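Long-range contacts in delta-1-pyrroline-5-carboxylate dehydrogenase, mitochondrial (Mus musculus, PDB 4E3X), which oxidises glutamate gamma-semialdehyde, which forms from delta-1-pyrroline-5-carboxylate, to L-glutamate with NAD+, probably completing mitochondrial proline breakdown: residues E159-A164 with N211-G216; A163-D168 with S513-Q518; L129-M134 with D168-N173. All blocks are in the same frame, centred on the assembly; numbering follows the deposited sequence.

Interaction 1: residues E159-A164 with N211-G216. With PRO (proline), chain K.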
loop_
_atom_site.group_PDB
_atom_site.type_symbol
_atom_site.label_atom_id
_atom_site.label_comp_id
_atom_site.label_asym_id
_atom_site.label_seq_id
_atom_site.Cartn_x
_atom_site.Cartn_y
_atom_site.Cartn_z
ATOM N N GLU B 159 -19.236 21.463 12.946
ATOM C CA GLU B 159 -18.118 21.663 13.864
ATOM C C GLU B 159 -17.178 20.467 13.931
ATOM O O GLU B 159 -15.960 20.632 13.882
ATOM C CB GLU B 159 -18.632 22.018 15.265
ATOM C CG GLU B 159 -17.616 21.851 16.384
ATOM C CD GLU B 159 -16.558 22.947 16.435
ATOM O OE1 GLU B 159 -16.526 23.824 15.543
ATOM O OE2 GLU B 159 -15.755 22.927 17.389
ATOM N N ILE B 160 -17.731 19.265 14.041
ATOM C CA ILE B 160 -16.877 18.085 14.131
ATOM C C ILE B 160 -16.188 17.744 12.815
ATOM O O ILE B 160 -15.198 17.020 12.817
ATOM C CB ILE B 160 -17.612 16.844 14.684
ATOM C CG1 ILE B 160 -18.663 16.328 13.699
ATOM C CG2 ILE B 160 -18.210 17.143 16.054
ATOM C CD1 ILE B 160 -19.400 15.089 14.194
ATOM N N ASP B 161 -16.703 18.294 11.716
ATOM C CA ASP B 161 -16.226 18.001 10.368
ATOM C C ASP B 161 -15.294 19.100 9.840
ATOM O O ASP B 161 -14.071 18.923 9.794
ATOM C CB ASP B 161 -17.447 17.814 9.445
ATOM C CG ASP B 161 -17.093 17.772 7.960
ATOM O OD1 ASP B 161 -15.919 17.529 7.620
ATOM O OD2 ASP B 161 -18.010 17.983 7.128
ATOM N N ALA B 162 -15.876 20.227 9.428
ATOM C CA ALA B 162 -15.122 21.284 8.747
ATOM C C ALA B 162 -14.094 21.942 9.645
ATOM O O ALA B 162 -13.088 22.468 9.170
ATOM C CB ALA B 162 -16.065 22.328 8.175
ATOM N N ALA B 163 -14.359 21.942 10.945
ATOM C CA ALA B 163 -13.360 22.411 11.883
ATOM C C ALA B 163 -12.546 21.231 12.411
ATOM O O ALA B 163 -11.468 20.959 11.906
ATOM C CB ALA B 163 -13.998 23.206 13.017
ATOM N N ALA B 164 -13.073 20.508 13.393
ATOM C CA ALA B 164 -12.254 19.557 14.139
ATOM C C ALA B 164 -11.558 18.497 13.292
ATOM O O ALA B 164 -10.347 18.361 13.370
ATOM C CB ALA B 164 -13.053 18.899 15.238
ATOM N N ASN B 211 -20.184 14.475 1.713
ATOM C CA ASN B 211 -20.716 14.373 3.070
ATOM C C ASN B 211 -19.812 14.836 4.192
ATOM O O ASN B 211 -20.276 15.043 5.310
ATOM C CB ASN B 211 -21.291 12.982 3.339
ATOM C CG ASN B 211 -20.244 11.900 3.306
ATOM O OD1 ASN B 211 -19.211 12.027 2.651
ATOM N ND2 ASN B 211 -20.512 10.811 4.012
ATOM N N PHE B 212 -18.527 14.995 3.897
ATOM C CA PHE B 212 -17.596 15.582 4.853
ATOM C C PHE B 212 -16.661 16.550 4.166
ATOM O O PHE B 212 -15.891 16.164 3.297
ATOM C CB PHE B 212 -16.781 14.508 5.572
ATOM C CG PHE B 212 -17.576 13.729 6.570
ATOM C CD1 PHE B 212 -18.216 12.556 6.202
ATOM C CD2 PHE B 212 -17.708 14.180 7.875
ATOM C CE1 PHE B 212 -18.962 11.838 7.119
ATOM C CE2 PHE B 212 -18.458 13.466 8.802
ATOM C CZ PHE B 212 -19.080 12.292 8.421
ATOM N N THR B 213 -16.736 17.811 4.563
ATOM C CA THR B 213 -15.789 18.811 4.090
ATOM C C THR B 213 -14.347 18.378 4.357
ATOM O O THR B 213 -13.462 18.601 3.531
ATOM C CB THR B 213 -16.099 20.156 4.759
ATOM O OG1 THR B 213 -17.391 20.572 4.318
ATOM C CG2 THR B 213 -15.073 21.234 4.415
ATOM N N ALA B 214 -14.125 17.749 5.509
ATOM C CA ALA B 214 -12.784 17.358 5.921
ATOM C C ALA B 214 -12.159 16.321 4.991
ATOM O O ALA B 214 -10.945 16.306 4.801
ATOM C CB ALA B 214 -12.801 16.834 7.356
ATOM N N ILE B 215 -12.977 15.431 4.435
ATOM C CA ILE B 215 -12.450 14.366 3.591
ATOM C C ILE B 215 -11.792 14.933 2.339
ATOM O O ILE B 215 -10.726 14.479 1.945
ATOM C CB ILE B 215 -13.528 13.317 3.250
ATOM C CG1 ILE B 215 -13.895 12.530 4.510
ATOM C CG2 ILE B 215 -13.025 12.348 2.187
ATOM C CD1 ILE B 215 -14.979 11.495 4.304
ATOM N N GLY B 216 -12.408 15.947 1.738
ATOM C CA GLY B 216 -11.815 16.600 0.584
ATOM C C GLY B 216 -10.459 17.199 0.903
ATOM O O GLY B 216 -9.491 17.042 0.152
HETATM N N PRO K . -15.147 9.453 9.804
HETATM C CA PRO K . -16.597 9.636 9.897
HETATM C C PRO K . -17.213 8.850 11.050
HETATM O O PRO K . -16.572 8.001 11.679
HETATM C CB PRO K . -17.090 9.093 8.557
HETATM C CG PRO K . -15.994 9.456 7.616
HETATM C CD PRO K . -14.703 9.331 8.404
HETATM O OXT PRO K . -18.381 9.062 11.381
#

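Interaction 2: residues A163-D168 with S513-Q518. With PRO (proline), chain K.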
loop_
_atom_site.group_PDB
_atom_site.type_symbol
_atom_site.label_atom_id
_atom_site.label_comp_id
_atom_site.label_asym_id
_atom_site.label_seq_id
_atom_site.Cartn_x
_atom_site.Cartn_y
_atom_site.Cartn_z
ATOM N N ALA B 163 -14.359 21.942 10.945
ATOM C CA ALA B 163 -13.360 22.411 11.883
ATOM C C ALA B 163 -12.546 21.231 12.411
ATOM O O ALA B 163 -11.468 20.959 11.906
ATOM C CB ALA B 163 -13.998 23.206 13.017
ATOM N N ALA B 164 -13.073 20.508 13.393
ATOM C CA ALA B 164 -12.254 19.557 14.139
ATOM C C ALA B 164 -11.558 18.497 13.292
ATOM O O ALA B 164 -10.347 18.361 13.370
ATOM C CB ALA B 164 -13.053 18.899 15.238
ATOM N N GLU B 165 -12.299 17.753 12.477
ATOM C CA GLU B 165 -11.667 16.674 11.728
ATOM C C GLU B 165 -10.654 17.191 10.712
ATOM O O GLU B 165 -9.573 16.629 10.578
ATOM C CB GLU B 165 -12.701 15.789 11.036
ATOM C CG GLU B 165 -12.084 14.518 10.483
ATOM C CD GLU B 165 -13.118 13.526 10.005
ATOM O OE1 GLU B 165 -14.170 13.963 9.494
ATOM O OE2 GLU B 165 -12.883 12.307 10.146
ATOM N N LEU B 166 -11.009 18.255 9.997
ATOM C CA LEU B 166 -10.119 18.814 8.985
ATOM C C LEU B 166 -8.835 19.353 9.618
ATOM O O LEU B 166 -7.723 19.073 9.163
ATOM C CB LEU B 166 -10.841 19.921 8.216
ATOM C CG LEU B 166 -9.981 20.605 7.153
ATOM C CD1 LEU B 166 -9.370 19.581 6.211
ATOM C CD2 LEU B 166 -10.827 21.603 6.382
ATOM N N ILE B 167 -9.004 20.118 10.687
ATOM C CA ILE B 167 -7.872 20.629 11.442
ATOM C C ILE B 167 -6.988 19.479 11.942
ATOM O O ILE B 167 -5.758 19.521 11.812
ATOM C CB ILE B 167 -8.359 21.488 12.625
ATOM C CG1 ILE B 167 -8.945 22.814 12.122
ATOM C CG2 ILE B 167 -7.239 21.752 13.617
ATOM C CD1 ILE B 167 -9.809 23.514 13.169
ATOM N N ASP B 168 -7.617 18.435 12.477
ATOM C CA ASP B 168 -6.865 17.282 12.972
ATOM C C ASP B 168 -6.116 16.546 11.854
ATOM O O ASP B 168 -4.973 16.131 12.049
ATOM C CB ASP B 168 -7.773 16.299 13.715
ATOM C CG ASP B 168 -8.244 16.818 15.078
ATOM O OD1 ASP B 168 -7.705 17.825 15.572
ATOM O OD2 ASP B 168 -9.156 16.189 15.661
ATOM N N SER B 513 -15.608 8.778 14.391
ATOM C CA SER B 513 -14.188 8.518 14.579
ATOM C C SER B 513 -13.428 9.836 14.698
ATOM O O SER B 513 -13.770 10.839 14.065
ATOM C CB SER B 513 -13.619 7.689 13.430
ATOM O OG SER B 513 -13.663 8.415 12.212
ATOM N N VAL B 514 -12.399 9.823 15.532
ATOM C CA VAL B 514 -11.590 11.000 15.769
ATOM C C VAL B 514 -10.153 10.733 15.328
ATOM O O VAL B 514 -9.563 9.703 15.660
ATOM C CB VAL B 514 -11.650 11.398 17.253
ATOM C CG1 VAL B 514 -10.651 12.509 17.556
ATOM C CG2 VAL B 514 -13.065 11.836 17.620
ATOM N N VAL B 515 -9.600 11.662 14.561
ATOM C CA VAL B 515 -8.243 11.538 14.044
ATOM C C VAL B 515 -7.245 11.300 15.178
ATOM O O VAL B 515 -7.306 11.951 16.225
ATOM C CB VAL B 515 -7.863 12.791 13.235
ATOM C CG1 VAL B 515 -6.378 12.811 12.908
ATOM C CG2 VAL B 515 -8.697 12.858 11.969
ATOM N N GLY B 516 -6.345 10.341 14.980
ATOM C CA GLY B 516 -5.343 10.030 15.984
ATOM C C GLY B 516 -5.851 9.130 17.097
ATOM O O GLY B 516 -5.071 8.658 17.917
ATOM N N GLN B 517 -7.160 8.894 17.125
ATOM C CA GLN B 517 -7.793 8.096 18.178
ATOM C C GLN B 517 -8.437 6.842 17.591
ATOM O O GLN B 517 -8.194 5.727 18.067
ATOM C CB GLN B 517 -8.816 8.936 18.946
ATOM C CG GLN B 517 -8.159 10.083 19.701
ATOM C CD GLN B 517 -9.132 10.910 20.504
ATOM O OE1 GLN B 517 -10.192 10.431 20.907
ATOM N NE2 GLN B 517 -8.780 12.170 20.734
ATOM N N GLN B 518 -9.258 7.028 16.557
ATOM C CA GLN B 518 -9.802 5.912 15.789
ATOM C C GLN B 518 -9.543 6.116 14.299
ATOM O O GLN B 518 -10.418 6.599 13.574
ATOM C CB GLN B 518 -11.307 5.752 16.026
ATOM C CG GLN B 518 -11.694 5.554 17.472
ATOM C CD GLN B 518 -11.988 6.853 18.175
ATOM O OE1 GLN B 518 -12.387 7.839 17.553
ATOM N NE2 GLN B 518 -11.800 6.862 19.484
HETATM N N PRO K . -15.147 9.453 9.804
HETATM C CA PRO K . -16.597 9.636 9.897
HETATM C C PRO K . -17.213 8.850 11.050
HETATM O O PRO K . -16.572 8.001 11.679
HETATM C CB PRO K . -17.090 9.093 8.557
HETATM C CG PRO K . -15.994 9.456 7.616
HETATM C CD PRO K . -14.703 9.331 8.404
HETATM O OXT PRO K . -18.381 9.062 11.381
HETATM O O HOH W 1 -11.701 10.117 11.138
HETATM O O HOH W 2 -10.867 14.311 14.396
#

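Interaction 3: residues L129-M134 with D168-N173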
loop_
_atom_site.group_PDB
_atom_site.type_symbol
_atom_site.label_atom_id
_atom_site.label_comp_id
_atom_site.label_asym_id
_atom_site.label_seq_id
_atom_site.Cartn_x
_atom_site.Cartn_y
_atom_site.Cartn_z
ATOM N N LEU B 129 0.029 23.213 8.821
ATOM C CA LEU B 129 -0.092 23.705 10.188
ATOM C C LEU B 129 -0.651 25.130 10.220
ATOM O O LEU B 129 -1.464 25.475 11.088
ATOM C CB LEU B 129 1.263 23.643 10.887
ATOM C CG LEU B 129 1.773 22.218 11.110
ATOM C CD1 LEU B 129 3.236 22.239 11.526
ATOM C CD2 LEU B 129 0.904 21.494 12.148
ATOM N N LYS B 130 -0.218 25.960 9.275
ATOM C CA LYS B 130 -0.752 27.318 9.160
ATOM C C LYS B 130 -2.229 27.287 8.771
ATOM O O LYS B 130 -3.052 28.023 9.330
ATOM C CB LYS B 130 0.051 28.127 8.139
ATOM N N ALA B 131 -2.569 26.422 7.819
ATOM C CA ALA B 131 -3.966 26.265 7.418
ATOM C C ALA B 131 -4.829 25.820 8.601
ATOM O O ALA B 131 -5.934 26.329 8.801
ATOM C CB ALA B 131 -4.078 25.281 6.266
ATOM N N ALA B 132 -4.321 24.872 9.382
ATOM C CA ALA B 132 -5.050 24.388 10.556
ATOM C C ALA B 132 -5.302 25.505 11.563
ATOM O O ALA B 132 -6.376 25.588 12.145
ATOM C CB ALA B 132 -4.305 23.243 11.212
ATOM N N ASP B 133 -4.308 26.360 11.762
ATOM C CA ASP B 133 -4.430 27.477 12.688
ATOM C C ASP B 133 -5.496 28.464 12.210
ATOM O O ASP B 133 -6.293 28.971 13.006
ATOM C CB ASP B 133 -3.066 28.161 12.838
ATOM C CG ASP B 133 -3.077 29.290 13.849
ATOM O OD1 ASP B 133 -2.912 29.013 15.057
ATOM O OD2 ASP B 133 -3.219 30.458 13.434
ATOM N N MET B 134 -5.526 28.722 10.904
ATOM C CA MET B 134 -6.538 29.607 10.331
ATOM C C MET B 134 -7.940 29.025 10.493
ATOM O O MET B 134 -8.878 29.724 10.862
ATOM C CB MET B 134 -6.239 29.858 8.856
ATOM C CG MET B 134 -4.922 30.596 8.623
ATOM S SD MET B 134 -4.376 30.542 6.901
ATOM C CE MET B 134 -5.641 31.553 6.142
ATOM N N ASP B 168 -7.617 18.435 12.477
ATOM C CA ASP B 168 -6.865 17.282 12.972
ATOM C C ASP B 168 -6.116 16.546 11.854
ATOM O O ASP B 168 -4.973 16.131 12.049
ATOM C CB ASP B 168 -7.773 16.299 13.715
ATOM C CG ASP B 168 -8.244 16.818 15.078
ATOM O OD1 ASP B 168 -7.705 17.825 15.572
ATOM O OD2 ASP B 168 -9.156 16.189 15.661
ATOM N N PHE B 169 -6.746 16.356 10.693
ATOM C CA PHE B 169 -6.029 15.753 9.566
ATOM C C PHE B 169 -4.769 16.564 9.274
ATOM O O PHE B 169 -3.682 16.008 9.123
ATOM C CB PHE B 169 -6.873 15.749 8.285
ATOM C CG PHE B 169 -7.839 14.598 8.171
ATOM C CD1 PHE B 169 -7.446 13.294 8.431
ATOM C CD2 PHE B 169 -9.141 14.828 7.748
ATOM C CE1 PHE B 169 -8.354 12.239 8.295
ATOM C CE2 PHE B 169 -10.048 13.783 7.599
ATOM C CZ PHE B 169 -9.655 12.488 7.879
ATOM N N PHE B 170 -4.917 17.883 9.172
ATOM C CA PHE B 170 -3.781 18.724 8.818
ATOM C C PHE B 170 -2.676 18.657 9.875
ATOM O O PHE B 170 -1.497 18.520 9.533
ATOM C CB PHE B 170 -4.227 20.170 8.586
ATOM C CG PHE B 170 -4.935 20.396 7.278
ATOM C CD1 PHE B 170 -5.137 19.362 6.372
ATOM C CD2 PHE B 170 -5.400 21.661 6.958
ATOM C CE1 PHE B 170 -5.786 19.592 5.164
ATOM C CE2 PHE B 170 -6.044 21.896 5.753
ATOM C CZ PHE B 170 -6.243 20.859 4.857
ATOM N N ARG B 171 -3.041 18.722 11.153
ATOM C CA ARG B 171 -2.026 18.709 12.216
ATOM C C ARG B 171 -1.393 17.334 12.419
ATOM O O ARG B 171 -0.168 17.214 12.496
ATOM C CB ARG B 171 -2.570 19.235 13.545
ATOM C CG ARG B 171 -3.005 20.682 13.516
ATOM C CD ARG B 171 -2.848 21.313 14.895
ATOM N NE ARG B 171 -3.451 22.645 14.986
ATOM C CZ ARG B 171 -4.610 22.903 15.596
ATOM N NH1 ARG B 171 -5.305 21.922 16.165
ATOM N NH2 ARG B 171 -5.084 24.142 15.619
ATOM N N PHE B 172 -2.222 16.300 12.517
ATOM C CA PHE B 172 -1.704 14.953 12.737
ATOM C C PHE B 172 -0.915 14.425 11.542
ATOM O O PHE B 172 0.141 13.820 11.726
ATOM C CB PHE B 172 -2.818 13.988 13.134
ATOM C CG PHE B 172 -3.198 14.080 14.585
ATOM C CD1 PHE B 172 -2.612 13.247 15.533
ATOM C CD2 PHE B 172 -4.126 15.018 15.011
ATOM C CE1 PHE B 172 -2.957 13.342 16.881
ATOM C CE2 PHE B 172 -4.469 15.116 16.355
ATOM C CZ PHE B 172 -3.892 14.271 17.285
ATOM N N ASN B 173 -1.396 14.642 10.320
ATOM C CA ASN B 173 -0.612 14.212 9.163
ATOM C C ASN B 173 0.727 14.953 9.090
ATOM O O ASN B 173 1.743 14.366 8.737
ATOM C CB ASN B 173 -1.384 14.346 7.856
ATOM C CG ASN B 173 -2.369 13.223 7.653
ATOM O OD1 ASN B 173 -2.106 12.079 8.037
ATOM N ND2 ASN B 173 -3.509 13.535 7.038
HETATM O O HOH W 3 -1.594 24.388 13.702
HETATM O O HOH W 4 -3.599 26.551 16.167
#

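Interaction 1: residues E159-A164 with N211-G216
The carboxylate of Asp161 reaches across to the first turn of helix 213-225 and takes two backbone N-H groups, one on each oxygen. OD1 accepts from Ala214 N at 2.8 Å and OD2 from Thr213 N at 2.9 Å, the second bond the more bent (143°); both oxygens use the syn lone pair. Phe212 stands at the N-cap position but has no polar side chain, and the acid answers the first N-H groups in its stead, where the helix dipole would also favour a negative charge. A chi1 of 169° turns the carboxylate toward this helix start. Its plane lies 70° from the Phe212 ring and meets the ring's edge, CG being 3.6 Å from Phe212 CD2, while CG of the bound proline lies over one ring face. With alanine in place of Asp161, both N-H groups would probably lose their acceptor and Lys153 its salt bridge to OD2. Ala162, small enough for close approach, rests its CB on Thr213 CG2. Asn211, just before Phe212, is the probable transition-state stabiliser, close to the nucleophile Cys348. Helix 155-180 thereby holds the start of helix 213-225, with helix 140-151 against Ala162 and helix 239-251 against Thr213.

Interaction 2: residues A163-D168 with S513-Q518
One carboxylate oxygen of the bound proline, O, is gripped twice by Ser513: the backbone N donates to it at 3.0 Å along a fairly straight line (163°), and OG donates over the same distance. A chi1 of 65°, with OG between the backbone N and the carbonyl carbon, puts the hydroxyl on the same proline oxygen as the backbone N. Ser513 binds the substrate, and this grip on proline is consistent with how the carboxylate of the semialdehyde would be held. Gly512 N and Ser349 OG also bond to the ligand.

Glu165 reaches the site from helix 155-180 with its chain extended. A water donates to its OE2 at 2.7 Å and to Ser513 OG, bridging acid and hydroxyl, while OE2 itself stays 3.7 Å from the proline N. A second water joins Asp168 OD2 to Val515 N, donating to the acid and accepting from the amide. Beside the second bridge Val515 supplies the apolar contact: its CB lies 3.5 Å from Asp168 CB, and CG2 meets Glu165 CG, the two side chains crossing at about a right angle. A branched, compact valine suits this place against the stems of two acids. Farther along the loop, Gln518 OE1 accepts from Val514 N at 2.8 Å, and Val514 O takes the N-H groups of both Gln517 and Gln518, which curls the backbone into a turn.

Asp168 also bonds to Glu35 N and Asn34 ND2. The loop between strands 503-506 and 523-524 is wedged between helix 155-180 and the second subunit, whose Asn193 bonds to Gln518.

Interaction 3: residues L129-M134 with D168-N173
Arg171 lies against Ala132 of helix 121-136, CG and NE both near its CB. From CB, the first torsion sets CG anti to the carbonyl carbon (chi1 -63°), where it packs on Ala132 CB at 3.7 Å. The chain continues extended to NE, which still lies near that methyl group and gives its N-H to a water at 2.9 Å; this water sits at the guanidinium edge, in its plane, and donates in turn to Leu129 O. At the tip, NH2 makes a weak bond to a second water, which donates to Asp133 OD1, so the opposite charges are not in contact and a water lies between them, 5.4 Å separating Asp133 OD1 from Arg171 NH2. The direct salt bridge of the guanidinium is instead from NH1 to Glu35. A long arginine fits here because its aliphatic part packs on alanine while its charged end reaches the wetter rim.

Leu129 adds an apolar contact, its CD2 lying 4.0 Å from Arg171 CA. Deeper in, Phe170 fills the groove: its CB meets Ala132 CB, and its CD2 lies 3.9 Å from Ala131 CB. Two successive alanines let the segment axes approach to 8.5 Å at 147°, an antiparallel but clearly tilted pairing. The Phe170 ring also stacks edge-to-face with Phe128 and touches Leu249, so helix 239-251 covers the inner side, while Phe169 and Asn173 pack on helix 213-225.

How the interactions relate
From the N terminus, helix 121-136 comes first, and interaction 3 closes a short, largely helical loop when the chain returns along helix 155-180. Interaction 1 starts a little earlier on that helix and closes a loop through strands 191-199 and 203-207 at the start of helix 213-225; its segments alternate with those of interaction 3, so the two cross. Interaction 2 starts from the same part of the helix as interaction 1, sharing Ala163 and Ala164, but spans 345 residues to the loop after strand 503-506; interaction 1 ends far earlier, within that span. Interaction 2 also crosses interaction 3, sharing Asp168. Helix 155-180 thus ties neighbouring helices to the substrate-binding loop, bound proline touching interactions 1 and 2.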